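Local atomic coordinates of cell division control protein 13 (Saccharomyces cerevisiae, PDB entry 4HCE), a protein that acts at telomeres in yeast, its OB2 domain forming a dimer that is required for productive Stn1 binding and efficient telomere maintenance. Residues A11-V16 / V105-W110; E17-K22 / L44-L49; A32-F37 / L82-D87; C64-I69 / M120-L125; D99-E104 / K126-D131. One frame throughout, in Å; residues are numbered along the deposited sequence.

Overall arrangement
Interactions 1, 2, 4 and 5 all belong to the five-stranded sheet of the OB fold, whereas interaction 3 ties together loop and helical elements, its centre about 26 Å from that of interaction 1 and on the opposite side of the chain's centre. Interactions 1 and 4 lie 8 Å apart between centres and meet where Arg-107 packs on Trp-123. Strand 101-110 serves both interaction 1 and interaction 5, and strand 120-129 both interaction 4 and interaction 5. The centres of interactions 2 and 5 are 9 Å apart, and a salt bridge from Glu-20 OE1 to Arg-100 NE (2.7 Å) links them. The second subunit is touched by interactions 1 to 4, and not by interaction 5.

Interaction 1. Residues A11-V16 / V105-W110; sequences ASVGSV and VERILW
The carbonyl oxygen of Ala-11 is gripped twice, by Arg-107 NE at 3.1 Å and by water 1, which in turn accepts from Arg-107 NH2 at the edge of the guanidinium. The NE bond is bent, 136° at the hydrogen, and Ala-11 O is tilted from the guanidinium plane. Arg-107 CG, anti to the backbone N (chi1 -165°) before the chain bends at chi2, passes 3.3 Å from Ser-12 O, which accepts from Ser-15 N and Ser-15 OG within a type II turn. The backbone of Arg-107 is held as well: its N donates to Ser-15 O at 2.9 Å, and its O accepts from Gly-14 N at 3.0 Å. Beyond, Val-16 pairs with Glu-106 at the start of strand 16-27. An alanine at Arg-107 would probably leave Ala-11 O without its guanidinium partner and Trp-123 without its cation-pi partner. The turn is thus fastened to strand 101-110 by backbone bonds, with one arginine extending the hold to Ala-11.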
# COMPACT_ATOMS: atom_id res chain seq x y z
N ALA B 11 -1.36 14.01 8.59
CA ALA B 11 -2.26 15.03 8.01
C ALA B 11 -3.71 14.58 7.95
O ALA B 11 -3.99 13.46 7.52
CB ALA B 11 -1.78 15.44 6.62
N SER B 12 -4.62 15.45 8.38
CA SER B 12 -6.04 15.12 8.42
C SER B 12 -6.64 15.21 7.02
O SER B 12 -6.08 15.87 6.13
CB SER B 12 -6.79 16.10 9.34
OG SER B 12 -6.85 17.38 8.73
N VAL B 13 -7.79 14.57 6.85
CA VAL B 13 -8.51 14.56 5.59
C VAL B 13 -8.90 15.98 5.24
O VAL B 13 -9.35 16.72 6.11
CB VAL B 13 -9.75 13.63 5.68
CG1 VAL B 13 -10.82 13.98 4.65
CG2 VAL B 13 -9.29 12.16 5.58
N GLY B 14 -8.71 16.38 3.98
CA GLY B 14 -8.91 17.75 3.54
C GLY B 14 -7.59 18.45 3.20
O GLY B 14 -7.58 19.37 2.36
N SER B 15 -6.48 18.02 3.83
CA SER B 15 -5.19 18.68 3.63
C SER B 15 -4.76 18.61 2.18
O SER B 15 -4.90 17.58 1.52
CB SER B 15 -4.07 18.06 4.46
OG SER B 15 -4.39 18.01 5.81
N VAL B 16 -4.20 19.72 1.71
CA VAL B 16 -3.59 19.76 0.39
C VAL B 16 -2.12 20.18 0.55
O VAL B 16 -1.81 21.22 1.15
CB VAL B 16 -4.37 20.73 -0.56
CG1 VAL B 16 -3.79 20.72 -1.97
CG2 VAL B 16 -5.84 20.35 -0.62
N VAL B 105 -0.85 17.02 -3.68
CA VAL B 105 -1.51 15.82 -3.19
C VAL B 105 -2.60 16.24 -2.22
O VAL B 105 -2.49 17.29 -1.56
CB VAL B 105 -0.52 14.81 -2.54
CG1 VAL B 105 0.46 14.30 -3.59
CG2 VAL B 105 0.24 15.41 -1.37
N GLU B 106 -3.64 15.42 -2.15
CA GLU B 106 -4.79 15.70 -1.33
C GLU B 106 -5.10 14.51 -0.47
O GLU B 106 -5.20 13.40 -0.97
CB GLU B 106 -5.99 16.04 -2.19
CG GLU B 106 -7.17 16.53 -1.38
CD GLU B 106 -8.39 16.91 -2.20
OE1 GLU B 106 -9.35 17.41 -1.58
OE2 GLU B 106 -8.42 16.73 -3.45
N ARG B 107 -5.26 14.76 0.83
CA ARG B 107 -5.58 13.75 1.80
C ARG B 107 -7.08 13.45 1.68
O ARG B 107 -7.92 14.34 1.93
CB ARG B 107 -5.26 14.29 3.21
CG ARG B 107 -5.20 13.24 4.29
CD ARG B 107 -4.04 12.31 3.98
NE ARG B 107 -3.69 11.49 5.12
CZ ARG B 107 -2.85 10.47 5.09
NH1 ARG B 107 -2.25 10.09 3.97
NH2 ARG B 107 -2.62 9.82 6.22
N ILE B 108 -7.42 12.22 1.31
CA ILE B 108 -8.82 11.84 1.12
C ILE B 108 -9.17 10.63 1.99
O ILE B 108 -8.29 9.87 2.40
CB ILE B 108 -9.15 11.51 -0.37
CG1 ILE B 108 -8.26 10.36 -0.89
CG2 ILE B 108 -9.04 12.74 -1.26
CD1 ILE B 108 -8.81 9.71 -2.15
N LEU B 109 -10.45 10.48 2.27
CA LEU B 109 -10.98 9.28 2.88
C LEU B 109 -11.35 8.39 1.71
O LEU B 109 -12.26 8.69 0.93
CB LEU B 109 -12.19 9.60 3.75
CG LEU B 109 -12.91 8.43 4.41
CD1 LEU B 109 -12.08 7.82 5.53
CD2 LEU B 109 -14.25 8.90 4.94
N TRP B 110 -10.59 7.31 1.58
CA TRP B 110 -10.69 6.46 0.44
C TRP B 110 -11.47 5.27 0.86
O TRP B 110 -10.96 4.38 1.55
CB TRP B 110 -9.29 6.11 -0.03
CG TRP B 110 -9.24 5.18 -1.21
CD1 TRP B 110 -10.06 5.18 -2.33
CD2 TRP B 110 -8.28 4.09 -1.43
NE1 TRP B 110 -9.70 4.18 -3.20
CE2 TRP B 110 -8.64 3.49 -2.72
CE3 TRP B 110 -7.20 3.57 -0.71
CZ2 TRP B 110 -7.93 2.41 -3.25
CZ3 TRP B 110 -6.49 2.49 -1.26
CH2 TRP B 110 -6.85 1.93 -2.50
O HOH W 1 -3.67 10.82 8.75
O HOH W 2 -9.80 19.36 0.39

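Interaction 2. Residues E17-K22 / L44-L49; sequences ERLEGK and LYFTQL
Phe-46 reaches across to the bend at Gly-21, and its ring atoms meet the chain from Leu-19 to Lys-22 in turn. Its CG is anti to the backbone N (chi1 -177°), beside the carbonyl carbon. CB lies 4.0 Å from Lys-22 O, and CD1 comes to 3.5 Å from the same oxygen. On the other side of the ring, CD2 meets Leu-19 CD1, while CE2 is 3.3 Å from Leu-19 CB. CE1 approaches the backbone nitrogens of Lys-22 and Gly-21, and CZ, at the tip, reaches Gly-21 N at 3.3 Å. An alanine at Phe-46 would probably open a gap beneath the bend and leave Leu-19 without its aromatic neighbour.

The bend lets strand 16-27 pair with two neighbours in the sheet of the OB fold: Leu-19 bonds to Val-103, whereas Lys-22 pairs with Thr-47. In that antiparallel hydrogen-bonded pair, Lys-22 N donates to Thr-47 O and Thr-47 N to Lys-22 O, each at 3.0 Å. A CB at Gly-21 would run into Thr-47 O and Gln-48 CA. At the outer end, Gln-48 CB rests against Glu-20 O at 3.2 Å. Lys-22 NZ turns elsewhere, to the carbonyl oxygens of Leu-94, Lys-97 and Asp-99, and Thr-47 OG1 bonds to Asn-63 O.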
# COMPACT_ATOMS: atom_id res chain seq x y z
N GLU B 17 -1.22 19.38 -0.00
CA GLU B 17 0.21 19.70 0.03
C GLU B 17 0.84 19.76 -1.35
O GLU B 17 0.52 18.96 -2.24
CB GLU B 17 1.00 18.70 0.90
CG GLU B 17 0.62 18.72 2.38
CD GLU B 17 1.11 19.96 3.16
OE1 GLU B 17 2.02 20.68 2.68
OE2 GLU B 17 0.59 20.22 4.27
N ARG B 18 1.77 20.70 -1.50
CA ARG B 18 2.61 20.75 -2.68
C ARG B 18 3.98 20.15 -2.38
O ARG B 18 4.67 20.60 -1.47
CB ARG B 18 2.75 22.17 -3.21
CG ARG B 18 3.53 22.25 -4.52
CD ARG B 18 3.53 23.66 -5.06
NE ARG B 18 2.16 24.10 -5.29
CZ ARG B 18 1.77 25.37 -5.40
NH1 ARG B 18 2.66 26.36 -5.32
NH2 ARG B 18 0.48 25.64 -5.61
N LEU B 19 4.35 19.14 -3.13
CA LEU B 19 5.65 18.52 -2.93
C LEU B 19 6.44 18.61 -4.21
O LEU B 19 5.89 18.60 -5.31
CB LEU B 19 5.51 17.06 -2.45
CG LEU B 19 4.56 16.78 -1.26
CD1 LEU B 19 4.28 15.31 -1.11
CD2 LEU B 19 5.09 17.30 0.07
N GLU B 20 7.75 18.68 -4.04
CA GLU B 20 8.68 18.75 -5.14
C GLU B 20 9.81 17.77 -4.89
O GLU B 20 10.24 17.57 -3.74
CB GLU B 20 9.19 20.19 -5.36
CG GLU B 20 10.01 20.35 -6.68
CD GLU B 20 11.47 19.87 -6.57
OE1 GLU B 20 12.13 19.71 -7.62
OE2 GLU B 20 11.97 19.65 -5.42
N GLY B 21 10.28 17.12 -5.95
CA GLY B 21 11.28 16.07 -5.81
C GLY B 21 11.13 15.13 -6.97
O GLY B 21 11.08 15.55 -8.14
N LYS B 22 11.05 13.84 -6.64
CA LYS B 22 11.01 12.83 -7.67
C LYS B 22 10.07 11.68 -7.35
O LYS B 22 9.88 11.27 -6.18
CB LYS B 22 12.44 12.34 -8.04
CG LYS B 22 13.11 13.21 -9.14
CD LYS B 22 14.20 12.53 -9.98
CE LYS B 22 13.70 11.42 -10.88
NZ LYS B 22 12.99 11.87 -12.12
N LEU B 44 2.07 5.67 -6.37
CA LEU B 44 3.38 6.26 -6.71
C LEU B 44 4.15 6.59 -5.45
O LEU B 44 3.56 6.94 -4.43
CB LEU B 44 3.22 7.50 -7.57
CG LEU B 44 2.35 7.35 -8.83
CD1 LEU B 44 2.28 8.72 -9.50
CD2 LEU B 44 2.88 6.31 -9.79
N TYR B 45 5.47 6.48 -5.52
CA TYR B 45 6.32 6.87 -4.40
C TYR B 45 7.11 8.10 -4.75
O TYR B 45 7.83 8.14 -5.75
CB TYR B 45 7.24 5.71 -3.95
CG TYR B 45 6.40 4.55 -3.57
CD1 TYR B 45 5.57 4.63 -2.46
CD2 TYR B 45 6.33 3.40 -4.37
CE1 TYR B 45 4.73 3.60 -2.11
CE2 TYR B 45 5.48 2.35 -4.03
CZ TYR B 45 4.68 2.47 -2.90
OH TYR B 45 3.85 1.45 -2.52
N PHE B 46 6.99 9.07 -3.86
CA PHE B 46 7.55 10.38 -4.03
C PHE B 46 8.44 10.76 -2.85
O PHE B 46 8.10 10.52 -1.69
CB PHE B 46 6.42 11.38 -4.20
CG PHE B 46 6.89 12.78 -4.45
CD1 PHE B 46 6.99 13.28 -5.74
CD2 PHE B 46 7.21 13.59 -3.39
CE1 PHE B 46 7.44 14.57 -5.96
CE2 PHE B 46 7.64 14.86 -3.60
CZ PHE B 46 7.75 15.36 -4.88
N THR B 47 9.59 11.34 -3.17
CA THR B 47 10.53 11.85 -2.17
C THR B 47 11.47 12.93 -2.74
O THR B 47 11.80 12.91 -3.94
CB THR B 47 11.39 10.74 -1.51
OG1 THR B 47 12.09 11.29 -0.37
CG2 THR B 47 12.41 10.16 -2.50
N GLN B 48 11.88 13.87 -1.88
CA GLN B 48 12.97 14.80 -2.21
C GLN B 48 14.24 14.47 -1.39
O GLN B 48 15.22 15.21 -1.42
CB GLN B 48 12.52 16.23 -1.96
CG GLN B 48 12.25 16.52 -0.49
CD GLN B 48 11.91 17.98 -0.20
OE1 GLN B 48 11.63 18.33 0.96
NE2 GLN B 48 11.94 18.84 -1.22
N LEU B 49 14.18 13.36 -0.66
CA LEU B 49 15.30 12.91 0.18
C LEU B 49 16.08 11.82 -0.52
O LEU B 49 15.58 10.71 -0.66
CB LEU B 49 14.77 12.33 1.48
CG LEU B 49 14.80 13.13 2.76
CD1 LEU B 49 16.20 12.94 3.36
CD2 LEU B 49 14.43 14.61 2.57

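Interaction 3. Residues A32-F37 / L82-D87; sequences ASINEF and LNCQSD
An inverse gamma turn centred on Cys-84, between a 3-10 segment and helix 86-92, meets the loop that joins strands 16-27 and 42-47. Cys-84 carries most of the contact through its sulfur. SG is anti to the backbone N (chi1 -167°), and it lies 3.7 Å from both Ile-34 N and Ile-34 CA. The same sulfur touches Ile-34 CD1 at 3.8 Å, so the isoleucine meets it with backbone and side-chain end alike. Phe-37 approaches from farther along the loop: its CE2 is 4.0 Å from Cys-84 SG, an oblique sulfur-aromatic contact with the sulfur 5.1 Å from the centroid of the Phe-37 ring.

On the backbone side, Cys-84 O approaches Ser-33 CA at 3.3 Å, and Gln-85 CB lies 3.9 Å from Ala-32 O. No hydrogen bond crosses between the two segments. Within the loop, Ser-33 OG accepts from Asn-35 N at 2.9 Å, an ST turn at the start of the 3-10 segment 34-36. Ile-34 also packs on Ile-75 and Cys-76 of helix 72-79, while Phe-37 meets Phe-31 edge-to-face. The contact thus joins a strand-connecting loop to the helical region between strands 65-69 and 101-110, the place in the chain where an OB fold typically carries its helix.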
# COMPACT_ATOMS: atom_id res chain seq x y z
N ALA B 32 0.27 -4.46 -17.58
CA ALA B 32 0.17 -4.43 -19.03
C ALA B 32 -0.99 -3.60 -19.61
O ALA B 32 -0.92 -3.17 -20.75
CB ALA B 32 0.12 -5.85 -19.57
N SER B 33 -2.06 -3.38 -18.83
CA SER B 33 -3.21 -2.63 -19.33
C SER B 33 -3.94 -1.99 -18.17
O SER B 33 -3.66 -2.29 -17.02
CB SER B 33 -4.17 -3.52 -20.15
OG SER B 33 -5.22 -4.08 -19.34
N ILE B 34 -4.88 -1.11 -18.50
CA ILE B 34 -5.78 -0.48 -17.54
C ILE B 34 -6.61 -1.50 -16.75
O ILE B 34 -7.04 -1.21 -15.63
CB ILE B 34 -6.71 0.54 -18.26
CG1 ILE B 34 -7.48 1.41 -17.24
CG2 ILE B 34 -7.68 -0.15 -19.24
CD1 ILE B 34 -6.60 2.31 -16.38
N ASN B 35 -6.82 -2.69 -17.32
CA ASN B 35 -7.66 -3.72 -16.68
C ASN B 35 -7.10 -4.23 -15.35
O ASN B 35 -7.85 -4.73 -14.52
CB ASN B 35 -7.90 -4.90 -17.62
CG ASN B 35 -8.63 -4.49 -18.89
OD1 ASN B 35 -9.50 -3.61 -18.88
ND2 ASN B 35 -8.27 -5.13 -20.00
N GLU B 36 -5.78 -4.10 -15.17
CA GLU B 36 -5.09 -4.48 -13.94
C GLU B 36 -5.62 -3.72 -12.73
O GLU B 36 -5.44 -4.17 -11.60
CB GLU B 36 -3.60 -4.16 -14.05
CG GLU B 36 -3.01 -4.39 -15.44
CD GLU B 36 -2.48 -5.79 -15.62
OE1 GLU B 36 -1.75 -6.25 -14.73
OE2 GLU B 36 -2.79 -6.42 -16.65
N PHE B 37 -6.26 -2.57 -12.98
CA PHE B 37 -6.69 -1.67 -11.93
C PHE B 37 -8.19 -1.68 -11.65
O PHE B 37 -8.73 -0.70 -11.13
CB PHE B 37 -6.13 -0.25 -12.19
CG PHE B 37 -4.64 -0.24 -12.35
CD1 PHE B 37 -3.81 -0.40 -11.23
CD2 PHE B 37 -4.06 -0.19 -13.61
CE1 PHE B 37 -2.43 -0.45 -11.38
CE2 PHE B 37 -2.69 -0.24 -13.76
CZ PHE B 37 -1.86 -0.38 -12.65
N LEU B 82 -4.08 4.41 -23.72
CA LEU B 82 -3.10 3.88 -24.69
C LEU B 82 -1.69 3.72 -24.11
O LEU B 82 -0.86 3.05 -24.71
CB LEU B 82 -3.06 4.75 -25.96
CG LEU B 82 -4.39 4.91 -26.72
CD1 LEU B 82 -4.31 5.98 -27.82
CD2 LEU B 82 -4.82 3.58 -27.32
N ASN B 83 -1.43 4.36 -22.97
CA ASN B 83 -0.10 4.33 -22.32
C ASN B 83 -0.04 3.56 -21.01
O ASN B 83 0.99 3.56 -20.33
CB ASN B 83 0.38 5.77 -22.11
CG ASN B 83 0.26 6.60 -23.39
OD1 ASN B 83 0.86 6.25 -24.41
ND2 ASN B 83 -0.55 7.66 -23.35
N CYS B 84 -1.13 2.89 -20.66
CA CYS B 84 -1.24 2.26 -19.37
C CYS B 84 -0.54 0.89 -19.28
O CYS B 84 -1.15 -0.11 -18.96
CB CYS B 84 -2.71 2.20 -18.93
SG CYS B 84 -2.89 1.77 -17.18
N GLN B 85 0.76 0.89 -19.61
CA GLN B 85 1.67 -0.20 -19.34
C GLN B 85 2.81 0.39 -18.48
O GLN B 85 3.12 1.58 -18.59
CB GLN B 85 2.23 -0.80 -20.65
CG GLN B 85 3.71 -0.51 -20.87
CD GLN B 85 4.49 -1.74 -21.30
OE1 GLN B 85 4.37 -2.19 -22.44
NE2 GLN B 85 5.28 -2.30 -20.38
N SER B 86 3.41 -0.43 -17.63
CA SER B 86 4.36 0.09 -16.64
C SER B 86 5.62 0.73 -17.27
O SER B 86 6.09 1.76 -16.78
CB SER B 86 4.73 -0.96 -15.59
OG SER B 86 5.04 -2.23 -16.18
N ASP B 87 6.15 0.15 -18.35
CA ASP B 87 7.25 0.78 -19.10
C ASP B 87 6.92 2.18 -19.56
O ASP B 87 7.76 3.07 -19.48
CB ASP B 87 7.63 -0.03 -20.34
CG ASP B 87 8.40 -1.27 -19.99
OD1 ASP B 87 8.53 -2.14 -20.88
OD2 ASP B 87 8.87 -1.38 -18.84

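Interaction 4. Residues C64-I69 / M120-L125; sequences CIEIVI and MAVWSL
With CG1 anti to the carbonyl carbon in both Val-68 (chi1 -46°) and Val-122 (chi1 -63°), each CG2 lies between the backbone N and the carbonyl carbon; the two CG2 methyls meet at 3.6 Å, their side chains crossing at about a right angle. Val-68 CG2 also lies 3.4 Å from Trp-123 O, next to the bond that this oxygen accepts from Val-68 N at 2.8 Å. Farther on, Leu-125 N donates to Val-68 O at 3.2 Å, so Val-68 is held through both its N and its O in parallel pairing with Ser-124.

Where the strands diverge toward Glu-66, water 3 bridges them: it donates to Glu-66 O and to Glu-66 OE1, and accepts from Trp-123 N at 2.8 Å. The buried amide of Trp-123 thereby gains a partner. Ile-65 CD1 lies over one face of the Trp-123 ring, 4.1 Å from its CD1. At the other end, Ile-69 CD1 and Leu-125 CD2 touch at 3.6 Å, with the two side chains side by side and pointing the same way, and Ile-67 CG2 packs on Leu-125 CB.

This parallel pair lies in the middle of the strand order: Ile-65 and Ile-67 bond to Phe-46 and Leu-44 of strand 42-47, and Val-122 to Ile-108 of strand 101-110, while helix 72-79 covers Ile-69 through Ile-75 and Leu-78.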
# COMPACT_ATOMS: atom_id res chain seq x y z
N CYS B 64 9.38 8.70 2.24
CA CYS B 64 8.74 9.07 1.01
C CYS B 64 7.27 9.04 1.35
O CYS B 64 6.89 8.59 2.44
CB CYS B 64 9.06 8.04 -0.08
SG CYS B 64 8.53 6.32 0.23
N ILE B 65 6.43 9.51 0.45
CA ILE B 65 5.03 9.23 0.63
C ILE B 65 4.48 8.41 -0.52
O ILE B 65 4.96 8.52 -1.68
CB ILE B 65 4.18 10.50 0.90
CG1 ILE B 65 4.34 11.51 -0.22
CG2 ILE B 65 4.49 11.10 2.28
CD1 ILE B 65 3.03 12.21 -0.51
N GLU B 66 3.51 7.58 -0.17
CA GLU B 66 2.67 6.85 -1.10
C GLU B 66 1.56 7.78 -1.64
O GLU B 66 0.88 8.45 -0.90
CB GLU B 66 2.08 5.62 -0.39
CG GLU B 66 0.92 4.98 -1.14
CD GLU B 66 0.04 4.12 -0.24
OE1 GLU B 66 -1.07 4.57 0.22
OE2 GLU B 66 0.48 2.98 0.03
N ILE B 67 1.38 7.79 -2.95
CA ILE B 67 0.32 8.59 -3.57
C ILE B 67 -0.54 7.63 -4.40
O ILE B 67 -0.04 6.96 -5.31
CB ILE B 67 0.89 9.67 -4.50
CG1 ILE B 67 1.91 10.57 -3.76
CG2 ILE B 67 -0.24 10.51 -5.10
CD1 ILE B 67 2.73 11.45 -4.69
N VAL B 68 -1.83 7.57 -4.08
CA VAL B 68 -2.74 6.73 -4.81
C VAL B 68 -3.40 7.51 -5.92
O VAL B 68 -3.75 8.70 -5.74
CB VAL B 68 -3.80 6.01 -3.89
CG1 VAL B 68 -3.14 5.39 -2.67
CG2 VAL B 68 -4.88 6.96 -3.43
N ILE B 69 -3.47 6.87 -7.09
CA ILE B 69 -4.35 7.26 -8.20
C ILE B 69 -5.53 6.30 -8.07
O ILE B 69 -5.44 5.14 -8.46
CB ILE B 69 -3.70 7.04 -9.59
CG1 ILE B 69 -2.19 7.29 -9.56
CG2 ILE B 69 -4.40 7.89 -10.66
CD1 ILE B 69 -1.76 8.75 -9.49
N MET B 120 -9.83 4.31 4.48
CA MET B 120 -8.57 4.75 5.08
C MET B 120 -8.17 6.11 4.56
O MET B 120 -8.68 6.56 3.54
CB MET B 120 -7.45 3.71 4.93
CG MET B 120 -7.31 3.07 3.57
SD MET B 120 -6.45 1.49 3.75
CE MET B 120 -6.62 0.86 2.09
N ALA B 121 -7.29 6.80 5.28
CA ALA B 121 -6.80 8.10 4.82
C ALA B 121 -5.59 7.84 3.95
O ALA B 121 -4.69 7.14 4.36
CB ALA B 121 -6.43 9.02 5.98
N VAL B 122 -5.60 8.38 2.74
CA VAL B 122 -4.47 8.22 1.83
C VAL B 122 -4.25 9.56 1.16
O VAL B 122 -5.12 10.44 1.21
CB VAL B 122 -4.75 7.14 0.76
CG1 VAL B 122 -4.93 5.75 1.39
CG2 VAL B 122 -5.98 7.50 -0.07
N TRP B 123 -3.06 9.71 0.57
CA TRP B 123 -2.77 10.81 -0.33
C TRP B 123 -3.21 10.46 -1.73
O TRP B 123 -2.83 9.42 -2.27
CB TRP B 123 -1.27 11.11 -0.31
CG TRP B 123 -0.83 11.76 0.97
CD1 TRP B 123 -0.03 11.21 1.98
CD2 TRP B 123 -1.18 13.11 1.45
NE1 TRP B 123 0.14 12.11 3.01
CE2 TRP B 123 -0.50 13.27 2.74
CE3 TRP B 123 -1.93 14.15 0.95
CZ2 TRP B 123 -0.60 14.44 3.48
CZ3 TRP B 123 -2.02 15.33 1.69
CH2 TRP B 123 -1.39 15.46 2.94
N SER B 124 -4.00 11.32 -2.36
CA SER B 124 -4.28 11.11 -3.76
C SER B 124 -3.71 12.21 -4.64
O SER B 124 -3.54 13.32 -4.18
CB SER B 124 -5.78 11.00 -4.00
OG SER B 124 -6.35 12.25 -3.74
N LEU B 125 -3.46 11.89 -5.90
CA LEU B 125 -2.84 12.83 -6.81
C LEU B 125 -3.81 13.89 -7.28
O LEU B 125 -4.71 13.61 -8.06
CB LEU B 125 -2.26 12.10 -8.03
CG LEU B 125 -1.41 12.95 -8.97
CD1 LEU B 125 -0.78 14.13 -8.22
CD2 LEU B 125 -0.32 12.07 -9.56
O HOH W 3 -1.21 7.64 0.97

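Interaction 5. Residues D99-E104 / K126-D131; sequences DRISVE and KNISTD
Glu-104 and Asn-127 mark the closely bonded end of this antiparallel pair. Glu-104 O accepts from both Lys-126 N (2.9 Å) and Asn-127 N (3.0 Å), a classic beta bulge in which two residues face one. The side chains of Glu-104 and Asn-127 run side by side, and Asn-127 ND2 donates to Glu-104 OE2 at 3.0 Å, meeting it from above the carboxylate plane, while Glu-104 OE1 is held by Arg-18. Ser-102 and Ser-129 continue the ladder, with Ser-129 N to Ser-102 O at 2.8 Å. On the face of Val-103 and Ile-128, the isoleucine CG1 is anti to its backbone N (chi1 -179°); beyond it, Ile-128 CD1 touches Val-103 CG1 at 3.9 Å and Ile-101 CG2 at 4.1 Å.

Past Ser-129 the pairing gives way to water. Water 4 lies between Asp-99 OD2 and Thr-130 O, and water 5 is 2.6 Å from Arg-100 O. Ser-129 OG accepts from Asp-131 N in an ST turn, although Asp-131 is poorly ordered. The hairpin of strands 101-110 and 120-129 is flanked by strand 16-27, whose Leu-19 and Gly-21 bond to Val-103 and Ile-101.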
# COMPACT_ATOMS: atom_id res chain seq x y z
N ASP B 99 15.04 14.47 -14.16
CA ASP B 99 14.04 15.51 -14.21
C ASP B 99 13.14 15.54 -12.99
O ASP B 99 12.52 14.54 -12.63
CB ASP B 99 13.16 15.36 -15.44
CG ASP B 99 13.95 15.36 -16.72
OD1 ASP B 99 15.01 14.70 -16.80
OD2 ASP B 99 13.48 16.02 -17.66
N ARG B 100 13.05 16.71 -12.40
CA ARG B 100 12.27 16.91 -11.21
C ARG B 100 10.78 17.04 -11.47
O ARG B 100 10.34 17.41 -12.57
CB ARG B 100 12.84 18.09 -10.45
CG ARG B 100 14.29 17.74 -10.14
CD ARG B 100 14.87 18.63 -9.12
NE ARG B 100 14.42 18.37 -7.75
CZ ARG B 100 14.95 17.49 -6.92
NH1 ARG B 100 15.90 16.65 -7.32
NH2 ARG B 100 14.51 17.46 -5.66
N ILE B 101 10.03 16.67 -10.45
CA ILE B 101 8.59 16.59 -10.54
C ILE B 101 8.00 17.39 -9.41
O ILE B 101 8.56 17.48 -8.32
CB ILE B 101 8.10 15.11 -10.53
CG1 ILE B 101 8.07 14.58 -11.97
CG2 ILE B 101 6.67 14.97 -10.06
CD1 ILE B 101 9.28 13.80 -12.38
N SER B 102 6.86 18.00 -9.69
CA SER B 102 6.12 18.72 -8.70
C SER B 102 4.69 18.19 -8.67
O SER B 102 4.06 18.04 -9.73
CB SER B 102 6.14 20.21 -9.05
OG SER B 102 5.50 20.93 -8.01
N VAL B 103 4.18 17.93 -7.47
CA VAL B 103 2.83 17.36 -7.32
C VAL B 103 2.03 18.14 -6.27
O VAL B 103 2.58 18.69 -5.31
CB VAL B 103 2.86 15.85 -6.94
CG1 VAL B 103 3.53 15.01 -8.02
CG2 VAL B 103 3.56 15.63 -5.61
N GLU B 104 0.73 18.19 -6.46
CA GLU B 104 -0.14 18.56 -5.37
C GLU B 104 -0.86 17.31 -4.97
O GLU B 104 -1.41 16.62 -5.82
CB GLU B 104 -1.12 19.66 -5.75
CG GLU B 104 -0.52 21.03 -5.60
CD GLU B 104 -1.43 22.13 -6.05
OE1 GLU B 104 -0.96 23.29 -6.08
OE2 GLU B 104 -2.62 21.84 -6.37
N LYS B 126 -3.63 15.11 -6.79
CA LYS B 126 -4.45 16.23 -7.23
C LYS B 126 -3.92 16.81 -8.54
O LYS B 126 -4.66 16.97 -9.51
CB LYS B 126 -4.52 17.32 -6.18
CG LYS B 126 -5.63 18.33 -6.43
CD LYS B 126 -5.77 19.27 -5.25
CE LYS B 126 -7.13 19.96 -5.29
NZ LYS B 126 -7.02 21.26 -6.00
N ASN B 127 -2.64 17.18 -8.55
CA ASN B 127 -2.00 17.73 -9.72
C ASN B 127 -0.60 17.20 -9.84
O ASN B 127 0.01 16.82 -8.85
CB ASN B 127 -1.94 19.25 -9.64
CG ASN B 127 -3.27 19.88 -9.90
OD1 ASN B 127 -3.91 19.62 -10.94
ND2 ASN B 127 -3.73 20.70 -8.97
N ILE B 128 -0.10 17.18 -11.07
CA ILE B 128 1.26 16.76 -11.36
C ILE B 128 1.82 17.54 -12.53
O ILE B 128 1.18 17.68 -13.59
CB ILE B 128 1.39 15.24 -11.64
CG1 ILE B 128 2.87 14.85 -11.92
CG2 ILE B 128 0.49 14.81 -12.80
CD1 ILE B 128 3.22 13.41 -11.59
N SER B 129 3.02 18.04 -12.31
CA SER B 129 3.76 18.67 -13.34
C SER B 129 5.10 17.98 -13.49
O SER B 129 5.86 17.79 -12.51
CB SER B 129 3.96 20.14 -13.04
OG SER B 129 4.82 20.66 -14.03
N THR B 130 5.36 17.59 -14.73
CA THR B 130 6.59 16.95 -15.20
C THR B 130 7.65 18.03 -15.46
O THR B 130 8.71 17.76 -16.04
CB THR B 130 6.27 16.07 -16.44
OG1 THR B 130 6.08 14.72 -16.01
CG2 THR B 130 7.35 16.14 -17.51
N ASP B 131 7.34 19.25 -15.02
CA ASP B 131 8.27 20.36 -14.88
C ASP B 131 8.20 20.82 -13.42
O ASP B 131 7.59 20.14 -12.59
CB ASP B 131 7.83 21.51 -15.78
CG ASP B 131 7.98 21.19 -17.24
OD1 ASP B 131 8.84 20.35 -17.59
OD2 ASP B 131 7.25 21.79 -18.05
O HOH W 4 11.40 17.99 -17.13
O HOH W 5 11.48 18.98 -14.28